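Local coordinates for uncharacterized protein (Pyrococcus furiosus, PDB 4XLZ), which probably removes an acetyl group from N,N'-diacetylchitobiose, as a metal-binding deacetylase of carbohydrate esterase family 14, at residues A[206-211]-A[246-251]; A[50-55]-A[60-65]. One frame throughout, in Å; residues are numbered along the deposited sequence.

Contact 1 (A[206-211]-A[246-251])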
loop_
_atom_site.group_PDB
_atom_site.type_symbol
_atom_site.label_atom_id
_atom_site.label_comp_id
_atom_site.label_asym_id
_atom_site.label_seq_id
_atom_site.Cartn_x
_atom_site.Cartn_y
_atom_site.Cartn_z
ATOM N N GLU A 206 24.529 -13.326 -35.261
ATOM C CA GLU A 206 23.682 -12.596 -36.129
ATOM C C GLU A 206 22.176 -12.956 -35.959
ATOM O O GLU A 206 21.375 -12.079 -36.117
ATOM C CB GLU A 206 24.125 -12.954 -37.631
ATOM C CG GLU A 206 25.568 -12.315 -37.950
ATOM C CD GLU A 206 25.673 -10.753 -37.750
ATOM O OE1 GLU A 206 26.547 -10.414 -36.990
ATOM O OE2 GLU A 206 24.864 -9.913 -38.285
ATOM N N LEU A 207 21.896 -14.214 -35.659
ATOM C CA LEU A 207 20.491 -14.635 -35.347
ATOM C C LEU A 207 20.025 -13.856 -34.053
ATOM O O LEU A 207 18.877 -13.346 -34.085
ATOM C CB LEU A 207 20.426 -16.119 -35.158
ATOM C CG LEU A 207 18.972 -16.581 -34.791
ATOM C CD1 LEU A 207 17.936 -16.088 -35.863
ATOM C CD2 LEU A 207 18.900 -18.098 -34.509
ATOM N N LYS A 208 20.868 -13.848 -33.037
ATOM C CA LYS A 208 20.490 -13.086 -31.795
ATOM C C LYS A 208 20.174 -11.674 -32.176
ATOM O O LYS A 208 19.144 -11.077 -31.762
ATOM C CB LYS A 208 21.676 -13.107 -30.823
ATOM C CG LYS A 208 21.348 -12.184 -29.598
ATOM C CD LYS A 208 22.422 -12.413 -28.579
ATOM C CE LYS A 208 22.009 -11.435 -27.401
ATOM N NZ LYS A 208 22.630 -11.830 -26.148
ATOM N N LEU A 209 21.034 -10.961 -32.943
ATOM C CA LEU A 209 20.724 -9.613 -33.229
ATOM C C LEU A 209 19.464 -9.419 -34.096
ATOM O O LEU A 209 18.732 -8.445 -33.940
ATOM C CB LEU A 209 21.931 -8.904 -34.005
ATOM C CG LEU A 209 23.180 -8.943 -33.151
ATOM C CD1 LEU A 209 24.325 -8.293 -34.046
ATOM C CD2 LEU A 209 23.078 -7.895 -32.010
ATOM N N LYS A 210 19.188 -10.411 -34.980
ATOM C CA LYS A 210 17.944 -10.339 -35.732
ATOM C C LYS A 210 16.690 -10.452 -34.783
ATOM O O LYS A 210 15.669 -9.737 -35.034
ATOM C CB LYS A 210 17.960 -11.461 -36.807
ATOM C CG LYS A 210 16.702 -11.449 -37.655
ATOM C CD LYS A 210 16.700 -12.689 -38.684
ATOM C CE LYS A 210 15.502 -12.444 -39.615
ATOM N NZ LYS A 210 15.357 -13.733 -40.401
ATOM N N ALA A 211 16.830 -11.396 -33.846
ATOM C CA ALA A 211 15.713 -11.559 -32.877
ATOM C C ALA A 211 15.527 -10.330 -32.032
ATOM O O ALA A 211 14.375 -9.995 -31.599
ATOM C CB ALA A 211 15.954 -12.852 -32.035
ATOM N N TYR A 246 32.201 -14.228 -28.798
ATOM C CA TYR A 246 30.914 -13.717 -28.236
ATOM C C TYR A 246 30.386 -14.789 -27.297
ATOM O O TYR A 246 30.232 -15.961 -27.636
ATOM C CB TYR A 246 29.902 -13.504 -29.379
ATOM C CG TYR A 246 30.346 -12.458 -30.380
ATOM C CD1 TYR A 246 30.847 -11.221 -29.941
ATOM C CD2 TYR A 246 30.098 -12.704 -31.716
ATOM C CE1 TYR A 246 31.175 -10.197 -30.923
ATOM C CE2 TYR A 246 30.416 -11.718 -32.678
ATOM C CZ TYR A 246 30.942 -10.511 -32.282
ATOM O OH TYR A 246 31.288 -9.452 -33.100
ATOM N N GLY A 247 30.029 -14.307 -26.080
ATOM C CA GLY A 247 29.442 -15.230 -25.074
ATOM C C GLY A 247 28.225 -14.552 -24.403
ATOM O O GLY A 247 27.987 -13.377 -24.484
ATOM N N GLU A 248 27.421 -15.456 -23.839
ATOM C CA GLU A 248 26.360 -15.007 -22.865
ATOM C C GLU A 248 26.688 -15.581 -21.490
ATOM O O GLU A 248 26.996 -16.733 -21.339
ATOM C CB GLU A 248 24.992 -15.544 -23.313
ATOM C CG GLU A 248 24.462 -14.681 -24.483
ATOM C CD GLU A 248 23.189 -15.232 -25.139
ATOM O OE1 GLU A 248 22.764 -16.301 -24.764
ATOM O OE2 GLU A 248 22.682 -14.492 -26.025
ATOM N N GLY A 249 26.635 -14.668 -20.490
ATOM C CA GLY A 249 27.003 -15.099 -19.174
ATOM C C GLY A 249 25.809 -15.325 -18.215
ATOM O O GLY A 249 24.790 -14.602 -18.325
ATOM N N PHE A 250 26.047 -16.265 -17.313
ATOM C CA PHE A 250 24.984 -16.638 -16.333
ATOM C C PHE A 250 25.709 -16.826 -15.028
ATOM O O PHE A 250 26.837 -17.320 -14.895
ATOM C CB PHE A 250 24.349 -17.969 -16.738
ATOM C CG PHE A 250 23.659 -17.876 -18.039
ATOM C CD1 PHE A 250 22.347 -17.397 -18.179
ATOM C CD2 PHE A 250 24.364 -18.276 -19.244
ATOM C CE1 PHE A 250 21.735 -17.211 -19.411
ATOM C CE2 PHE A 250 23.738 -18.069 -20.475
ATOM C CZ PHE A 250 22.409 -17.575 -20.604
ATOM N N ARG A 251 24.953 -16.505 -13.941
ATOM C CA ARG A 251 25.426 -16.857 -12.630
ATOM C C ARG A 251 24.511 -17.938 -12.058
ATOM O O ARG A 251 23.312 -17.847 -12.038
ATOM C CB ARG A 251 25.404 -15.648 -11.643
ATOM C CG ARG A 251 26.002 -16.033 -10.297
ATOM C CD ARG A 251 26.147 -14.826 -9.402
ATOM N NE ARG A 251 26.753 -15.252 -8.125
ATOM C CZ ARG A 251 28.048 -15.472 -7.972
ATOM N NH1 ARG A 251 28.910 -15.267 -8.999
ATOM N NH2 ARG A 251 28.497 -15.843 -6.725
#

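Contact 2 (A[50-55]-A[60-65])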
loop_
_atom_site.group_PDB
_atom_site.type_symbol
_atom_site.label_atom_id
_atom_site.label_comp_id
_atom_site.label_asym_id
_atom_site.label_seq_id
_atom_site.Cartn_x
_atom_site.Cartn_y
_atom_site.Cartn_z
ATOM N N GLY A 50 20.948 -16.000 -27.715
ATOM C CA GLY A 50 21.753 -17.143 -28.234
ATOM C C GLY A 50 21.603 -18.447 -27.541
ATOM O O GLY A 50 21.424 -19.536 -28.128
ATOM N N THR A 51 21.565 -18.406 -26.164
ATOM C CA THR A 51 21.337 -19.557 -25.422
ATOM C C THR A 51 19.920 -20.151 -25.558
ATOM O O THR A 51 19.800 -21.334 -25.555
ATOM C CB THR A 51 21.660 -19.255 -23.899
ATOM O OG1 THR A 51 23.010 -18.787 -23.784
ATOM C CG2 THR A 51 21.440 -20.432 -22.985
ATOM N N ILE A 52 18.931 -19.272 -25.670
ATOM C CA ILE A 52 17.578 -19.761 -25.896
ATOM C C ILE A 52 17.550 -20.556 -27.266
ATOM O O ILE A 52 16.931 -21.608 -27.283
ATOM C CB ILE A 52 16.597 -18.555 -25.991
ATOM C CG1 ILE A 52 16.384 -18.015 -24.538
ATOM C CG2 ILE A 52 15.293 -18.985 -26.530
ATOM C CD1 ILE A 52 15.768 -16.619 -24.561
ATOM N N LYS A 53 18.223 -20.003 -28.270
ATOM C CA LYS A 53 18.239 -20.801 -29.565
ATOM C C LYS A 53 19.024 -22.089 -29.405
ATOM O O LYS A 53 18.527 -23.122 -29.864
ATOM C CB LYS A 53 18.845 -19.902 -30.607
ATOM C CG LYS A 53 18.969 -20.707 -32.072
ATOM C CD LYS A 53 17.578 -20.911 -32.644
ATOM C CE LYS A 53 17.457 -21.664 -34.112
ATOM N NZ LYS A 53 15.872 -21.447 -34.286
ATOM N N LYS A 54 20.140 -22.147 -28.653
ATOM C CA LYS A 54 20.848 -23.406 -28.409
ATOM C C LYS A 54 19.994 -24.363 -27.724
ATOM O O LYS A 54 19.904 -25.586 -27.989
ATOM C CB LYS A 54 22.117 -23.198 -27.616
ATOM C CG LYS A 54 23.241 -22.561 -28.450
ATOM C CD LYS A 54 24.580 -22.629 -27.577
ATOM C CE LYS A 54 26.004 -22.737 -28.325
ATOM N NZ LYS A 54 25.983 -22.185 -29.723
ATOM N N LEU A 55 19.301 -23.850 -26.688
ATOM C CA LEU A 55 18.452 -24.772 -25.946
ATOM C C LEU A 55 17.313 -25.301 -26.818
ATOM O O LEU A 55 17.054 -26.545 -26.823
ATOM C CB LEU A 55 17.811 -23.969 -24.703
ATOM C CG LEU A 55 18.769 -23.765 -23.509
ATOM C CD1 LEU A 55 18.135 -22.647 -22.597
ATOM C CD2 LEU A 55 19.183 -24.933 -22.665
ATOM N N VAL A 60 15.029 -28.643 -25.983
ATOM C CA VAL A 60 14.468 -28.064 -24.684
ATOM C C VAL A 60 13.265 -27.190 -25.022
ATOM O O VAL A 60 13.302 -26.384 -25.944
ATOM C CB VAL A 60 15.567 -27.281 -24.015
ATOM C CG1 VAL A 60 15.046 -26.801 -22.568
ATOM C CG2 VAL A 60 16.778 -28.129 -23.677
ATOM N N GLU A 61 12.172 -27.329 -24.258
ATOM C CA GLU A 61 11.007 -26.483 -24.364
ATOM C C GLU A 61 11.241 -25.191 -23.528
ATOM O O GLU A 61 11.516 -25.314 -22.352
ATOM C CB GLU A 61 9.746 -27.196 -23.788
ATOM C CG GLU A 61 8.510 -26.432 -23.977
ATOM C CD GLU A 61 7.247 -27.101 -23.446
ATOM O OE1 GLU A 61 7.395 -28.281 -23.039
ATOM O OE2 GLU A 61 6.190 -26.454 -23.465
ATOM N N VAL A 62 11.372 -24.106 -24.274
ATOM C CA VAL A 62 11.654 -22.774 -23.622
ATOM C C VAL A 62 10.381 -22.028 -23.671
ATOM O O VAL A 62 9.689 -21.815 -24.658
ATOM C CB VAL A 62 12.742 -21.969 -24.401
ATOM C CG1 VAL A 62 12.896 -20.629 -23.670
ATOM C CG2 VAL A 62 14.070 -22.727 -24.474
ATOM N N ILE A 63 9.967 -21.602 -22.412
ATOM C CA ILE A 63 8.733 -20.803 -22.212
ATOM C C ILE A 63 9.100 -19.434 -21.593
ATOM O O ILE A 63 9.962 -19.428 -20.741
ATOM C CB ILE A 63 7.815 -21.589 -21.191
ATOM C CG1 ILE A 63 7.425 -22.958 -21.873
ATOM C CG2 ILE A 63 6.575 -20.747 -20.830
ATOM C CD1 ILE A 63 6.854 -23.905 -20.774
ATOM N N TYR A 64 8.456 -18.412 -22.050
ATOM C CA TYR A 64 8.747 -17.035 -21.441
ATOM C C TYR A 64 7.611 -16.720 -20.449
ATOM O O TYR A 64 6.437 -17.070 -20.644
ATOM C CB TYR A 64 8.629 -15.961 -22.469
ATOM C CG TYR A 64 9.794 -15.900 -23.458
ATOM C CD1 TYR A 64 10.871 -16.769 -23.440
ATOM C CD2 TYR A 64 9.691 -14.888 -24.387
ATOM C CE1 TYR A 64 11.962 -16.598 -24.412
ATOM C CE2 TYR A 64 10.749 -14.682 -25.354
ATOM C CZ TYR A 64 11.779 -15.556 -25.301
ATOM O OH TYR A 64 12.809 -15.428 -26.256
ATOM N N ILE A 65 8.052 -16.017 -19.379
ATOM C CA ILE A 65 7.085 -15.196 -18.607
ATOM C C ILE A 65 7.525 -13.738 -18.779
ATOM O O ILE A 65 8.720 -13.484 -18.484
ATOM C CB ILE A 65 7.088 -15.524 -17.122
ATOM C CG1 ILE A 65 6.616 -16.971 -16.919
ATOM C CG2 ILE A 65 6.077 -14.583 -16.409
ATOM C CD1 ILE A 65 6.794 -17.484 -15.418
#

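Contact 1 (A[206-211]-A[246-251])
A single buried salt bridge, Lys208 to Glu248, ties helix 205-213 to strand 247-250. The two backbones stay well apart, with the CA atoms of this pair 10.9 Å from each other. The side chains bridge the gap from opposite directions. Lys208 reaches across fully extended: its CG lies anti to the backbone N (chi1 174°), and the later torsions keep the chain straight. Its NZ donates to OE2 of Glu248 at 2.7 Å. The ammonium group meets OE2 of Glu248 on the anti side, 26° out of the carboxylate plane. The lysine methylenes also graze this oxygen, with CD of Lys208 3.3 Å from OE2 of Glu248. Strand 247-250 pairs antiparallel with strand 197-200 in a two-stranded sheet, separate from the parallel sheet of the deacetylase fold. The carboxylate reaches from that small sheet to helix 43-57, where it also meets Lys208. Both of its oxygens have further partners on that helix. NZ of Lys208 also donates to the carbonyl O of Ile46. A methionine in place of Lys208 would probably leave the buried Glu248 carboxylate without its countercharge and the Ile46 carbonyl without this donor. Ile201 touches both side chains.

Contact 2 (A[50-55]-A[60-65])
Ile52 sets two of its branches on strand 61-68, one against Val62 and one against Tyr64. Its CG2 meets CG1 of Val62 at 4.1 Å, and the two side chains cross at about a right angle. The other branch goes further along the strand. CG1 of Ile52 is anti to the carbonyl carbon (chi1 -75°), and the extended chi2 carries CD1 to the hydroxyl end of Tyr64. There CD1 of Ile52 lies 3.8 Å from CE1 of Tyr64 and 3.6 Å from its OH. The methyl approaches the ring obliquely.

One turn later Leu55 takes over. Its CB packs on CG2 of Val62 at 3.9 Å and on CB of Val60 at 4.1 Å. Val62 thus divides its two methyls between the helix residues: CG1 touches Ile52 and CG2 touches Leu55. The backbones also join at this end, where N of Val60 donates to O of Leu55 at 3.0 Å.

The segments belong to the beta-alpha-beta unit of strand 33-38, helix 43-57 and strand 61-68. The N-to-C directions of residues 50-55 and 61-65 lie 141° apart, so the helix runs roughly back against the strand. Val101 closes the packing beside Ile52, Val62 and Tyr64, while Cys44 touches Ile52 and Tyr64. All five touching residues are buried, and their side chains meet almost wholly through carbon. Apolar burial therefore probably holds the helix on the sheet, while the Val60-Leu55 bond probably helps to set where the chain turns back into the strand.

How the contacts relate
Helix 43-57 connects the two contacts, whose centres are 12 Å apart. Residues 50-55 give Ile52 and Leu55 to the parallel sheet in contact 2, and Gly50 and Thr51 to the polar cluster of contact 1. Two probable hydrogen bonds make the connection: OE1 of Glu248 to OG1 of Thr51 at 2.7 Å, and OE2 of Glu248 to N of Gly50 at 2.9 Å. CD2 of Leu207 also packs on CG of Lys53 at 3.6 Å. The side chains of Lys208 and Tyr64 lie about 13 Å and about 12 Å from a bound cadmium ion in each case. Helix 43-57 begins at Asp43, which binds cadmium with His40 and His151.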